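PDB 4OVS: TRAP dicarboxylate transporter, DctP subunit from Sulfurospirillum deleyianum, which probably captures succinate and related dicarboxylates in the periplasm and delivers them to a TRAP transporter for uptake. Local coordinates for residues 136-148 against 257-271. Numbering follows the deposited sequence.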
ATOM      1  N   GLY A 136      -4.310 -19.702  -3.415  1.00 39.46           N
ATOM      2  CA  GLY A 136      -5.424 -19.624  -4.346  1.00 44.48           C
ATOM      3  C   GLY A 136      -5.662 -18.300  -5.048  1.00 39.86           C
ATOM      4  O   GLY A 136      -6.807 -17.950  -5.311  1.00 39.08           O
ATOM      5  N   PHE A 137      -4.593 -17.560  -5.351  1.00 38.28           N
ATOM      6  CA  PHE A 137      -4.681 -16.373  -6.204  1.00 31.74           C
ATOM      7  C   PHE A 137      -3.656 -16.464  -7.297  1.00 37.77           C
ATOM      8  O   PHE A 137      -2.657 -17.156  -7.158  1.00 41.92           O
ATOM      9  CB  PHE A 137      -4.437 -15.088  -5.399  1.00 31.43           C
ATOM     10  CG  PHE A 137      -5.465 -14.849  -4.349  1.00 32.58           C
ATOM     11  CD1 PHE A 137      -6.706 -14.370  -4.694  1.00 30.77           C
ATOM     12  CD2 PHE A 137      -5.210 -15.148  -3.018  1.00 33.91           C
ATOM     13  CE1 PHE A 137      -7.668 -14.164  -3.735  1.00 33.23           C
ATOM     14  CE2 PHE A 137      -6.166 -14.957  -2.068  1.00 35.99           C
ATOM     15  CZ  PHE A 137      -7.401 -14.454  -2.421  1.00 38.57           C
ATOM     16  N   VAL A 138      -3.888 -15.775  -8.400  1.00 30.58           N
ATOM     17  CA  VAL A 138      -2.854 -15.665  -9.399  1.00 28.21           C
ATOM     18  C   VAL A 138      -2.074 -14.385  -9.093  1.00 27.16           C
ATOM     19  O   VAL A 138      -2.601 -13.293  -9.230  1.00 28.68           O
ATOM     20  CB  VAL A 138      -3.437 -15.541 -10.783  1.00 32.39           C
ATOM     21  CG1 VAL A 138      -2.322 -15.614 -11.827  1.00 34.56           C
ATOM     22  CG2 VAL A 138      -4.487 -16.586 -10.977  1.00 35.42           C
ATOM     23  N   ALA A 139      -0.823 -14.549  -8.677  1.00 29.80           N
ATOM     24  CA  ALA A 139       0.050 -13.437  -8.331  1.00 29.36           C
ATOM     25  C   ALA A 139       0.787 -12.939  -9.554  1.00 30.21           C
ATOM     26  O   ALA A 139       1.462 -13.709 -10.223  1.00 27.35           O
ATOM     27  CB  ALA A 139       1.063 -13.880  -7.286  1.00 30.48           C
ATOM     28  N   LEU A 140       0.695 -11.646  -9.836  1.00 25.35           N
ATOM     29  CA  LEU A 140       1.394 -11.095 -10.976  1.00 24.29           C
ATOM     30  C   LEU A 140       2.537 -10.224 -10.450  1.00 34.41           C
ATOM     31  O   LEU A 140       3.461 -10.755  -9.849  1.00 39.66           O
ATOM     32  CB  LEU A 140       0.425 -10.326 -11.871  1.00 27.08           C
ATOM     33  CG  LEU A 140      -0.690 -11.100 -12.549  1.00 29.80           C
ATOM     34  CD1 LEU A 140      -1.690 -10.196 -13.238  1.00 33.28           C
ATOM     35  CD2 LEU A 140      -0.117 -12.016 -13.546  1.00 33.13           C
ATOM     36  N   ASP A 141       2.469  -8.898 -10.617  1.00 32.84           N
ATOM     37  CA  ASP A 141       3.624  -8.017 -10.392  1.00 29.66           C
ATOM     38  C   ASP A 141       3.520  -7.156  -9.124  1.00 28.44           C
ATOM     39  O   ASP A 141       2.450  -6.884  -8.658  1.00 21.95           O
ATOM     40  CB  ASP A 141       3.714  -6.960 -11.494  1.00 40.65           C
ATOM     41  CG  ASP A 141       4.135  -7.508 -12.826  1.00 44.86           C
ATOM     42  OD1 ASP A 141       5.194  -8.196 -12.866  1.00 48.30           O
ATOM     43  OD2 ASP A 141       3.411  -7.221 -13.836  1.00 46.66           O
ATOM     44  N   TYR A 142       4.646  -6.660  -8.631  1.00 21.61           N
ATOM     45  CA  TYR A 142       4.609  -5.645  -7.600  1.00 20.68           C
ATOM     46  C   TYR A 142       4.527  -4.235  -8.165  1.00 23.34           C
ATOM     47  O   TYR A 142       5.229  -3.905  -9.150  1.00 23.39           O
ATOM     48  CB  TYR A 142       5.852  -5.731  -6.733  1.00 24.55           C
ATOM     49  CG  TYR A 142       5.982  -7.020  -5.950  1.00 26.35           C
ATOM     50  CD1 TYR A 142       5.219  -7.229  -4.832  1.00 24.25           C
ATOM     51  CD2 TYR A 142       6.892  -7.996  -6.304  1.00 28.01           C
ATOM     52  CE1 TYR A 142       5.337  -8.378  -4.081  1.00 29.15           C
ATOM     53  CE2 TYR A 142       7.010  -9.177  -5.555  1.00 29.51           C
ATOM     54  CZ  TYR A 142       6.232  -9.353  -4.437  1.00 29.45           C
ATOM     55  OH  TYR A 142       6.324 -10.511  -3.661  1.00 32.41           O
ATOM     56  N   TRP A 143       3.680  -3.432  -7.505  1.00 23.52           N
ATOM     57  CA  TRP A 143       3.495  -1.989  -7.731  1.00 19.63           C
ATOM     58  C   TRP A 143       3.915  -1.177  -6.506  1.00 20.82           C
ATOM     59  O   TRP A 143       3.882  -1.693  -5.395  1.00 23.02           O
ATOM     60  CB  TRP A 143       2.037  -1.699  -8.031  1.00 17.65           C
ATOM     61  CG  TRP A 143       1.543  -2.072  -9.389  1.00 15.70           C
ATOM     62  CD1 TRP A 143       2.164  -2.864 -10.306  1.00 22.61           C
ATOM     63  CD2 TRP A 143       0.287  -1.708  -9.961  1.00 16.63           C
ATOM     64  NE1 TRP A 143       1.385  -2.964 -11.444  1.00 19.94           N
ATOM     65  CE2 TRP A 143       0.229  -2.260 -11.252  1.00 17.90           C
ATOM     66  CE3 TRP A 143      -0.793  -0.913  -9.520  1.00 15.79           C
ATOM     67  CZ2 TRP A 143      -0.851  -2.045 -12.118  1.00 16.59           C
ATOM     68  CZ3 TRP A 143      -1.832  -0.699 -10.373  1.00 15.08           C
ATOM     69  CH2 TRP A 143      -1.859  -1.250 -11.662  1.00 15.08           C
ATOM     70  N   ASP A 144       4.285   0.109  -6.715  1.00 20.99           N
ATOM     71  CA  ASP A 144       4.884   0.988  -5.703  1.00 18.91           C
ATOM     72  C   ASP A 144       3.823   2.023  -5.258  1.00 18.91           C
ATOM     73  O   ASP A 144       3.072   2.510  -6.099  1.00 19.79           O
ATOM     74  CB  ASP A 144       6.012   1.800  -6.366  1.00 20.08           C
ATOM     75  CG  ASP A 144       6.767   2.678  -5.408  1.00 22.91           C
ATOM     76  OD1 ASP A 144       6.658   2.519  -4.173  1.00 25.60           O
ATOM     77  OD2 ASP A 144       7.530   3.550  -5.906  1.00 29.14           O
ATOM     78  N   ALA A 145       3.768   2.316  -3.971  1.00 22.27           N
ATOM     79  CA  ALA A 145       3.081   3.512  -3.493  1.00 20.79           C
ATOM     80  C   ALA A 145       4.123   4.482  -3.016  1.00 21.86           C
ATOM     81  O   ALA A 145       4.396   5.432  -3.698  1.00 22.89           O
ATOM     82  CB  ALA A 145       2.022   3.206  -2.374  1.00 24.33           C
ATOM     83  N   GLY A 146       4.695   4.229  -1.831  1.00 19.37           N
ATOM     84  CA  GLY A 146       5.790   5.002  -1.339  1.00 17.46           C
ATOM     85  C   GLY A 146       6.019   4.744   0.133  1.00 17.15           C
ATOM     86  O   GLY A 146       5.320   3.959   0.764  1.00 18.50           O
ATOM     87  N   PHE A 147       7.012   5.430   0.680  1.00 22.19           N
ATOM     88  CA  PHE A 147       7.261   5.388   2.098  1.00 25.73           C
ATOM     89  C   PHE A 147       6.179   6.160   2.858  1.00 23.36           C
ATOM     90  O   PHE A 147       5.570   7.081   2.330  1.00 20.49           O
ATOM     91  CB  PHE A 147       8.650   5.944   2.399  1.00 21.28           C
ATOM     92  CG  PHE A 147       9.755   5.021   2.007  1.00 26.12           C
ATOM     93  CD1 PHE A 147      10.210   4.040   2.883  1.00 27.89           C
ATOM     94  CD2 PHE A 147      10.312   5.105   0.761  1.00 32.29           C
ATOM     95  CE1 PHE A 147      11.204   3.194   2.520  1.00 30.08           C
ATOM     96  CE2 PHE A 147      11.307   4.253   0.398  1.00 33.37           C
ATOM     97  CZ  PHE A 147      11.760   3.297   1.286  1.00 30.19           C
ATOM     98  N   LYS A 148       5.975   5.764   4.106  1.00 24.58           N
ATOM     99  CA  LYS A 148       4.833   6.178   4.903  1.00 25.07           C
ATOM    100  C   LYS A 148       5.230   7.306   5.862  1.00 29.13           C
ATOM    101  O   LYS A 148       6.384   7.372   6.301  1.00 23.43           O
ATOM    102  CB  LYS A 148       4.308   4.998   5.715  1.00 28.04           C
ATOM    103  CG  LYS A 148       3.672   3.881   4.907  1.00 29.33           C
ATOM    104  CD  LYS A 148       3.039   2.834   5.827  1.00 29.54           C
ATOM    105  CE  LYS A 148       4.095   2.221   6.739  1.00 26.96           C
ATOM    106  NZ  LYS A 148       3.626   0.988   7.414  1.00 31.58           N
ATOM    107  N   LEU A 257      -2.025 -10.284 -20.237  1.00 22.55           N
ATOM    108  CA  LEU A 257      -0.750 -10.357 -19.561  1.00 25.04           C
ATOM    109  C   LEU A 257       0.207  -9.296 -20.090  1.00 27.82           C
ATOM    110  O   LEU A 257       1.012  -8.773 -19.338  1.00 22.03           O
ATOM    111  CB  LEU A 257      -0.117 -11.758 -19.745  1.00 30.66           C
ATOM    112  CG  LEU A 257      -0.826 -12.907 -19.011  1.00 28.08           C
ATOM    113  CD1 LEU A 257      -0.071 -14.184 -19.292  1.00 33.13           C
ATOM    114  CD2 LEU A 257      -0.929 -12.707 -17.511  1.00 29.74           C
ATOM    115  N   GLN A 258       0.128  -8.987 -21.374  1.00 22.70           N
ATOM    116  CA  GLN A 258       0.985  -7.967 -21.917  1.00 22.63           C
ATOM    117  C   GLN A 258       0.506  -6.595 -21.347  1.00 23.13           C
ATOM    118  O   GLN A 258       1.287  -5.793 -20.824  1.00 24.56           O
ATOM    119  CB  GLN A 258       0.969  -8.001 -23.452  1.00 23.41           C
ATOM    120  CG  GLN A 258       1.891  -6.951 -24.036  1.00 25.99           C
ATOM    121  CD  GLN A 258       1.785  -6.785 -25.537  1.00 33.89           C
ATOM    122  OE1 GLN A 258       1.643  -7.751 -26.296  1.00 35.62           O
ATOM    123  NE2 GLN A 258       1.893  -5.544 -25.977  1.00 38.43           N
ATOM    124  N   ALA A 259      -0.801  -6.376 -21.396  1.00 21.90           N
ATOM    125  CA  ALA A 259      -1.411  -5.185 -20.813  1.00 20.05           C
ATOM    126  C   ALA A 259      -0.913  -4.951 -19.398  1.00 20.76           C
ATOM    127  O   ALA A 259      -0.482  -3.838 -19.055  1.00 19.60           O
ATOM    128  CB  ALA A 259      -2.850  -5.319 -20.835  1.00 19.99           C
HETATM  129  N   MSE A 260      -0.912  -5.978 -18.576  1.00 19.67           N
HETATM  130  CA  MSE A 260      -0.464  -5.807 -17.200  1.00 19.24           C
HETATM  131  C   MSE A 260       1.023  -5.489 -17.052  1.00 23.18           C
HETATM  132  O   MSE A 260       1.401  -4.659 -16.198  1.00 18.92           O
HETATM  133  CB  MSE A 260      -0.791  -7.009 -16.341  1.00 21.01           C
HETATM  134  CG  MSE A 260      -0.534  -6.749 -14.835  1.00 20.19           C
HETATM  135 SE   MSE A 260      -1.627  -5.286 -14.095  1.00 37.78          SE
HETATM  136  CE  MSE A 260      -3.342  -6.185 -14.072  1.00 26.63           C
ATOM    137  N   LYS A 261       1.869  -6.160 -17.852  1.00 21.17           N
ATOM    138  CA  LYS A 261       3.294  -5.857 -17.881  1.00 24.89           C
ATOM    139  C   LYS A 261       3.565  -4.356 -18.165  1.00 21.19           C
ATOM    140  O   LYS A 261       4.316  -3.695 -17.460  1.00 22.82           O
ATOM    141  CB  LYS A 261       3.991  -6.747 -18.933  1.00 21.89           C
ATOM    142  CG  LYS A 261       5.525  -6.670 -18.909  1.00 31.03           C
ATOM    143  CD  LYS A 261       6.132  -7.366 -20.158  1.00 39.06           C
ATOM    144  CE  LYS A 261       7.664  -7.335 -20.213  1.00 43.58           C
ATOM    145  NZ  LYS A 261       8.358  -8.130 -19.128  1.00 45.47           N
ATOM    146  N   GLU A 262       2.962  -3.856 -19.226  1.00 24.83           N
ATOM    147  CA  GLU A 262       3.098  -2.463 -19.605  1.00 26.05           C
ATOM    148  C   GLU A 262       2.611  -1.534 -18.498  1.00 23.69           C
ATOM    149  O   GLU A 262       3.250  -0.517 -18.190  1.00 22.10           O
ATOM    150  CB  GLU A 262       2.326  -2.223 -20.905  1.00 22.23           C
ATOM    151  CG  GLU A 262       2.908  -2.944 -22.036  1.00 29.63           C
ATOM    152  CD  GLU A 262       2.240  -2.648 -23.371  1.00 34.05           C
ATOM    153  OE1 GLU A 262       1.554  -1.608 -23.490  1.00 30.22           O
ATOM    154  OE2 GLU A 262       2.430  -3.449 -24.304  1.00 33.93           O
ATOM    155  N   ALA A 263       1.515  -1.915 -17.856  1.00 18.61           N
ATOM    156  CA  ALA A 263       0.881  -1.110 -16.840  1.00 17.60           C
ATOM    157  C   ALA A 263       1.726  -1.049 -15.578  1.00 21.23           C
ATOM    158  O   ALA A 263       1.763  -0.026 -14.886  1.00 17.12           O
ATOM    159  CB  ALA A 263      -0.525  -1.642 -16.520  1.00 22.12           C
ATOM    160  N   THR A 264       2.447  -2.129 -15.322  1.00 22.65           N
ATOM    161  CA  THR A 264       3.338  -2.206 -14.174  1.00 19.60           C
ATOM    162  C   THR A 264       4.497  -1.220 -14.385  1.00 22.44           C
ATOM    163  O   THR A 264       4.828  -0.462 -13.485  1.00 21.04           O
ATOM    164  CB  THR A 264       3.868  -3.640 -14.033  1.00 25.32           C
ATOM    165  OG1 THR A 264       2.780  -4.536 -13.713  1.00 23.88           O
ATOM    166  CG2 THR A 264       4.899  -3.732 -12.978  1.00 26.22           C
ATOM    167  N   GLU A 265       5.075  -1.219 -15.587  1.00 26.56           N
ATOM    168  CA  GLU A 265       6.209  -0.309 -15.941  1.00 24.73           C
ATOM    169  C   GLU A 265       5.726   1.146 -15.790  1.00 22.84           C
ATOM    170  O   GLU A 265       6.411   1.988 -15.212  1.00 22.05           O
ATOM    171  CB  GLU A 265       6.683  -0.555 -17.376  1.00 24.42           C
ATOM    172  CG  GLU A 265       7.381   0.681 -18.013  1.00 37.88           C
ATOM    173  CD  GLU A 265       7.911   0.446 -19.439  1.00 43.06           C
ATOM    174  OE1 GLU A 265       7.115   0.018 -20.328  1.00 41.63           O
ATOM    175  OE2 GLU A 265       9.130   0.713 -19.666  1.00 42.63           O
ATOM    176  N   TYR A 266       4.508   1.402 -16.264  1.00 28.19           N
ATOM    177  CA  TYR A 266       3.921   2.741 -16.239  1.00 20.96           C
ATOM    178  C   TYR A 266       3.618   3.191 -14.805  1.00 22.13           C
ATOM    179  O   TYR A 266       3.942   4.296 -14.410  1.00 23.74           O
ATOM    180  CB  TYR A 266       2.654   2.756 -17.073  1.00 19.01           C
ATOM    181  CG  TYR A 266       1.877   4.013 -16.898  1.00 18.70           C
ATOM    182  CD1 TYR A 266       2.365   5.201 -17.391  1.00 21.22           C
ATOM    183  CD2 TYR A 266       0.657   4.018 -16.256  1.00 23.56           C
ATOM    184  CE1 TYR A 266       1.662   6.394 -17.234  1.00 24.06           C
ATOM    185  CE2 TYR A 266      -0.062   5.193 -16.095  1.00 20.26           C
ATOM    186  CZ  TYR A 266       0.446   6.374 -16.590  1.00 23.06           C
ATOM    187  OH  TYR A 266      -0.215   7.569 -16.439  1.00 27.69           O
ATOM    188  N   GLU A 267       3.003   2.321 -14.025  1.00 19.62           N
ATOM    189  CA  GLU A 267       2.733   2.618 -12.623  1.00 17.89           C
ATOM    190  C   GLU A 267       3.959   2.991 -11.843  1.00 20.42           C
ATOM    191  O   GLU A 267       3.910   3.924 -11.053  1.00 17.55           O
ATOM    192  CB  GLU A 267       2.019   1.461 -11.927  1.00 15.96           C
ATOM    193  CG  GLU A 267       1.424   1.784 -10.635  1.00 17.61           C
ATOM    194  CD  GLU A 267       2.344   1.728  -9.400  1.00 17.22           C
ATOM    195  OE1 GLU A 267       3.453   1.119  -9.432  1.00 18.18           O
ATOM    196  OE2 GLU A 267       1.894   2.315  -8.354  1.00 18.14           O
ATOM    197  N   ARG A 268       5.063   2.293 -12.059  1.00 21.37           N
ATOM    198  CA  ARG A 268       6.239   2.561 -11.263  1.00 17.65           C
ATOM    199  C   ARG A 268       6.868   3.914 -11.665  1.00 21.27           C
ATOM    200  O   ARG A 268       7.474   4.567 -10.836  1.00 24.52           O
ATOM    201  CB  ARG A 268       7.245   1.440 -11.287  1.00 22.92           C
ATOM    202  CG  ARG A 268       6.711   0.086 -10.832  1.00 22.59           C
ATOM    203  CD  ARG A 268       7.786  -0.967 -11.043  1.00 23.30           C
ATOM    204  NE  ARG A 268       7.439  -2.261 -10.466  1.00 25.76           N
ATOM    205  CZ  ARG A 268       8.303  -3.266 -10.306  1.00 29.12           C
ATOM    206  NH1 ARG A 268       9.572  -3.126 -10.650  1.00 25.74           N
ATOM    207  NH2 ARG A 268       7.907  -4.421  -9.799  1.00 23.23           N
ATOM    208  N   LYS A 269       6.704   4.330 -12.919  1.00 17.76           N
ATOM    209  CA  LYS A 269       7.189   5.631 -13.368  1.00 18.51           C
ATOM    210  C   LYS A 269       6.350   6.735 -12.692  1.00 23.05           C
ATOM    211  O   LYS A 269       6.901   7.661 -12.123  1.00 19.24           O
ATOM    212  CB  LYS A 269       7.145   5.681 -14.909  1.00 18.58           C
ATOM    213  CG  LYS A 269       8.255   4.837 -15.580  1.00 21.15           C
ATOM    214  CD  LYS A 269       7.988   4.725 -17.091  1.00 20.63           C
ATOM    215  CE  LYS A 269       8.898   3.773 -17.796  1.00 21.02           C
ATOM    216  NZ  LYS A 269      10.305   4.176 -17.792  1.00 22.35           N
ATOM    217  N   GLU A 270       5.020   6.576 -12.670  1.00 19.73           N
ATOM    218  CA  GLU A 270       4.157   7.538 -12.043  1.00 20.72           C
ATOM    219  C   GLU A 270       4.496   7.619 -10.556  1.00 21.37           C
ATOM    220  O   GLU A 270       4.523   8.682  -9.983  1.00 21.37           O
ATOM    221  CB  GLU A 270       2.674   7.180 -12.235  1.00 18.00           C
ATOM    222  CG  GLU A 270       2.122   7.477 -13.648  1.00 21.51           C
ATOM    223  CD  GLU A 270       1.907   8.978 -13.948  1.00 25.68           C
ATOM    224  OE1 GLU A 270       1.600   9.291 -15.118  1.00 31.55           O
ATOM    225  OE2 GLU A 270       2.014   9.836 -13.042  1.00 29.34           O
ATOM    226  N   ALA A 271       4.809   6.495  -9.945  1.00 18.63           N
ATOM    227  CA  ALA A 271       5.150   6.515  -8.518  1.00 19.23           C
ATOM    228  C   ALA A 271       6.470   7.192  -8.225  1.00 22.02           C
ATOM    229  O   ALA A 271       6.589   7.769  -7.159  1.00 25.84           O
ATOM    230  CB  ALA A 271       5.130   5.146  -7.903  1.00 20.84           C
TER
HETATM  231  O   HOH W   1       8.893   3.682  -8.579  1.00 24.19           O
HETATM  232  O   HOH W   2       6.729   7.085  -3.935  1.00 21.01           O
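Trp143 and Asp144 of the strand meet Glu267 of the helix in the polar heart of the contact. Asp144 N donates an almost straight bond (168°) to Glu267 OE1, 3.0 Å away, on the syn side of the carboxylate. Glu267 OE2 lies 2.6 Å from Asp144 O, so the buried acid probably carries a proton. With CG anti to the backbone N (chi1 -166°), Glu267 lays CG over one face of the Trp143 indole, a CH-pi contact of 4.0 Å to the six-membered ring centroid. The bend at chi2 then carries the carboxylate to the Asp144 backbone. The carboxylate runs nearly parallel to the ring.

At the indole edge, Trp143 NE1 donates in the ring plane to Thr264 OG1, 3.1 Å away. Asp141 OD2 is 2.8 Å from Thr264 OG1, whose one proton could go either there or to Met260 O. Arg268 grips Tyr142 O side-on through NE and NH2, with the oxygen in the guanidinium plane and NH2 at 2.8 Å. Its NH1 forms a salt bridge to Asp121. Asp144 turns its carboxylate to Lys113 and Tyr233, and a water links Asp144 OD2 to Arg268 O.

Apolar contacts close the start of the interface. Leu140 reaches Leu257 with CD2 and Met260 with CD1. The selenium of Met260, a selenomethionine, lies obliquely beside Trp143, with SE 3.9 Å from CZ2, in a Met-aromatic contact.

Segment 257-271 of the long helix 253-289 runs nearly parallel to strand residues 137-147, at 15°. This is helix-on-sheet packing in the alpha/beta fold of a TRAP solute-binding protein, next to the succinate-site residues Lys40 and Tyr236.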